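Local coordinates for sulfonate ABC transporter, periplasmic sulfonate-binding protein SsuA (Methylobacillus flagellatus, PDB 3UIF) that probably binds sulfonates or related sulfate esters in the periplasm and hands them to an ABC transporter for uptake, at residues A[286-289]-A[290-294]; A[152-155]-A[156-159]. All blocks are in the same frame, centred on the assembly; numbering follows the deposited sequence. Where two conformers were deposited one is given.

Overall arrangement
Both contacts are short stretches of continuous chain at helix ends, and they treat opposite ends. Contact 1 closes the C-terminal end of helix 276-291 and is partly buried, with V286 and A289 against helix 77-85 and Y288 against helix 130-140. Contact 2 opens helix 155-164 just after strand 149-151 and is a surface contact, with G158 its one buried residue. The chemistry follows the polarity of the helix: in 286-294 carbonyl oxygens are taken up by later N-H groups and a serine hydroxyl, whereas in 152-159 an asparagine oxygen receives early N-H groups. The contact centres lie 21 Å apart; the nearest atoms of the two contacts are about 10 Å apart, so they do not touch.

Contact 1. Residues A[286-289]-A[290-294]; sequences VAYA and QASGL
The carbonyl oxygen of Y288 is gripped twice by S292, at the Schellman motif that ends helix 276-291. S292 N donates to Y288 O at 2.9 Å along a nearly straight path (170°), while S292 OG donates to the same Y288 O at 2.5 Å. The two donors come from opposite faces of the carbonyl plane. A first torsion of 39° sets OG between the backbone N and the carbonyl carbon of S292, turning the hydroxyl back over the last helical turn. In this one of two Y288 conformers alone, and so less certainly, S292 OG also lies over one ring face, off centre toward the rim and 3.5 Å from Y288 CE2; the phenol OH bonds to E131 on helix 130-140. An alanine in place of S292 would probably leave the Y288 carbonyl with the backbone N-H as its one remaining donor from this turn. One residue earlier, A291 N bonds to A287 O at 3.1 Å. The chain leaves the helix through G293, whose positive phi (68°) suits glycine, and G293 N returns to Q290 O at 3.0 Å. The extended Q290 chain sends NE2 to R296 O and accepts at OE1 from Q298 NE2. L294 N completes the motif with a weak bond to A289 O at 3.0 Å, and L294 CB rests 3.5 Å from that same oxygen.

Contact 2. Residues A[152-155]-A[156-159]; sequences NVNP and QVGA
N154 caps the N-terminus of helix 155-164, its side-chain oxygen turned onto the backbone N-H groups of Q156 and V157. The helix lies in the beta-alpha-beta crossover that leads from strand 149-151 to the parallel strand 169-172, in what is probably a type II periplasmic binding protein fold. Among the capping bonds, V157 N to N154 OD1 is the straighter at 3.2 Å (164°), with the donor above the amide plane; the bond from Q156 N to the same OD1 is weak. With chi1 at 58°, the N154 carboxamide folds back so that OD1 lies over the first turn. The main-chain bonds of that turn follow: G158 N meets N154 O at 2.9 Å, and A159 N meets P155 O at 2.9 Å. P155 fills the first helical position, where its lack of an N-H costs no helical bond; its ring touches D175 and comes within about 3 Å, nearest atoms, of a sulfate ion probably carried over from crystallisation. The Q156 chain bends at its second torsion, which carries its amide back beside that of N154; the two planes are 17° apart but displaced from each other, and the side chains cross at about a right angle. OE1 of Q156 lies alongside the proline ring, 3.7 Å from P155 CB. Apolar contact is made by V153, crossing V157 at about a right angle: the two CG1 methyls of V153 and V157 meet at 3.7 Å, while the other methyl, V153 CG2, rests 3.6 Å from G158 CA.

Contact 1. Residues A[286-289]-A[290-294]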
# COMPACT_ATOMS: atom_id res chain seq x y z
N VAL A 286 -4.36 -12.52 3.41
CA VAL A 286 -4.54 -13.72 2.59
C VAL A 286 -5.86 -14.41 2.91
O VAL A 286 -6.52 -14.93 2.01
CB VAL A 286 -3.33 -14.68 2.67
CG1 VAL A 286 -3.64 -16.02 2.04
CG2 VAL A 286 -2.13 -14.05 1.97
N ALA A 287 -6.25 -14.39 4.19
CA ALA A 287 -7.54 -14.96 4.63
C ALA A 287 -8.70 -14.20 4.03
O ALA A 287 -9.67 -14.82 3.56
CB ALA A 287 -7.65 -14.98 6.15
N TYR A 288 -8.61 -12.86 4.02
CA TYR A 288 -9.66 -12.00 3.48
C TYR A 288 -9.79 -12.12 1.96
O TYR A 288 -10.89 -12.03 1.41
CB TYR A 288 -9.41 -10.54 3.87
CG TYR A 288 -9.88 -9.52 2.85
CD1 TYR A 288 -9.02 -9.06 1.84
CD2 TYR A 288 -11.18 -9.02 2.88
CE1 TYR A 288 -9.45 -8.14 0.89
CE2 TYR A 288 -11.62 -8.09 1.95
CZ TYR A 288 -10.75 -7.66 0.95
OH TYR A 288 -11.17 -6.74 0.02
N ALA A 289 -8.65 -12.28 1.28
CA ALA A 289 -8.66 -12.43 -0.17
C ALA A 289 -9.49 -13.65 -0.60
O ALA A 289 -10.24 -13.60 -1.58
CB ALA A 289 -7.25 -12.55 -0.70
N GLN A 290 -9.37 -14.74 0.15
CA GLN A 290 -10.13 -15.93 -0.14
C GLN A 290 -11.61 -15.78 0.23
O GLN A 290 -12.49 -16.16 -0.56
CB GLN A 290 -9.52 -17.13 0.57
CG GLN A 290 -10.17 -18.46 0.19
CD GLN A 290 -9.73 -19.58 1.09
OE1 GLN A 290 -9.64 -19.40 2.30
NE2 GLN A 290 -9.45 -20.75 0.51
N ALA A 291 -11.89 -15.24 1.41
CA ALA A 291 -13.26 -15.09 1.90
C ALA A 291 -14.11 -14.16 1.01
O ALA A 291 -15.26 -14.47 0.72
CB ALA A 291 -13.28 -14.63 3.35
N SER A 292 -13.52 -13.05 0.56
CA SER A 292 -14.24 -12.16 -0.37
C SER A 292 -14.31 -12.71 -1.81
O SER A 292 -14.78 -12.03 -2.73
CB SER A 292 -13.69 -10.73 -0.33
OG SER A 292 -12.28 -10.71 -0.21
N GLY A 293 -13.85 -13.94 -2.00
CA GLY A 293 -13.90 -14.62 -3.29
C GLY A 293 -13.01 -14.05 -4.38
O GLY A 293 -13.25 -14.31 -5.56
N LEU A 294 -11.99 -13.27 -4.01
CA LEU A 294 -10.99 -12.84 -5.00
C LEU A 294 -10.10 -14.01 -5.41
O LEU A 294 -9.51 -13.99 -6.50
CB LEU A 294 -10.12 -11.69 -4.46
CG LEU A 294 -10.76 -10.35 -4.10
CD1 LEU A 294 -9.74 -9.44 -3.44
CD2 LEU A 294 -11.35 -9.66 -5.32

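Contact 2. Residues A[152-155]-A[156-159]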
# COMPACT_ATOMS: atom_id res chain seq x y z
N ASN A 152 -21.84 -0.98 -3.32
CA ASN A 152 -20.54 -1.18 -3.96
C ASN A 152 -20.26 -0.18 -5.10
O ASN A 152 -20.74 -0.36 -6.23
CB ASN A 152 -20.36 -2.64 -4.40
CG ASN A 152 -19.05 -2.89 -5.12
OD1 ASN A 152 -18.03 -2.23 -4.86
ND2 ASN A 152 -19.05 -3.85 -6.03
N VAL A 153 -19.48 0.86 -4.78
CA VAL A 153 -19.14 1.95 -5.71
C VAL A 153 -17.69 2.41 -5.55
O VAL A 153 -17.10 2.30 -4.47
CB VAL A 153 -20.06 3.19 -5.52
CG1 VAL A 153 -21.48 2.91 -5.99
CG2 VAL A 153 -20.04 3.66 -4.07
N ASN A 154 -17.10 2.95 -6.61
CA ASN A 154 -15.77 3.55 -6.48
C ASN A 154 -15.78 4.78 -5.53
O ASN A 154 -16.85 5.28 -5.18
CB ASN A 154 -15.17 3.87 -7.85
CG ASN A 154 -16.04 4.82 -8.66
OD1 ASN A 154 -15.98 6.04 -8.49
ND2 ASN A 154 -16.84 4.26 -9.56
N PRO A 155 -14.60 5.24 -5.09
CA PRO A 155 -14.56 6.35 -4.14
C PRO A 155 -15.21 7.64 -4.64
O PRO A 155 -15.65 8.45 -3.83
CB PRO A 155 -13.06 6.58 -3.94
CG PRO A 155 -12.42 5.28 -4.33
CD PRO A 155 -13.25 4.80 -5.47
N GLN A 156 -15.25 7.84 -5.95
CA GLN A 156 -15.79 9.07 -6.51
C GLN A 156 -17.32 9.09 -6.44
O GLN A 156 -17.90 10.10 -6.01
CB GLN A 156 -15.28 9.33 -7.94
CG GLN A 156 -13.78 9.61 -8.02
CD GLN A 156 -12.93 8.34 -7.89
OE1 GLN A 156 -12.01 8.27 -7.08
NE2 GLN A 156 -13.26 7.33 -8.68
N VAL A 157 -17.95 7.98 -6.84
CA VAL A 157 -19.41 7.80 -6.71
C VAL A 157 -19.80 7.78 -5.24
O VAL A 157 -20.80 8.37 -4.84
CB VAL A 157 -19.90 6.51 -7.40
CG1 VAL A 157 -21.41 6.36 -7.28
CG2 VAL A 157 -19.49 6.48 -8.86
N GLY A 158 -18.99 7.11 -4.43
CA GLY A 158 -19.23 7.01 -3.00
C GLY A 158 -19.16 8.34 -2.30
O GLY A 158 -19.96 8.61 -1.41
N ALA A 159 -18.18 9.16 -2.70
CA ALA A 159 -18.04 10.52 -2.22
C ALA A 159 -19.27 11.36 -2.61
O ALA A 159 -19.88 12.01 -1.76
CB ALA A 159 -16.75 11.14 -2.75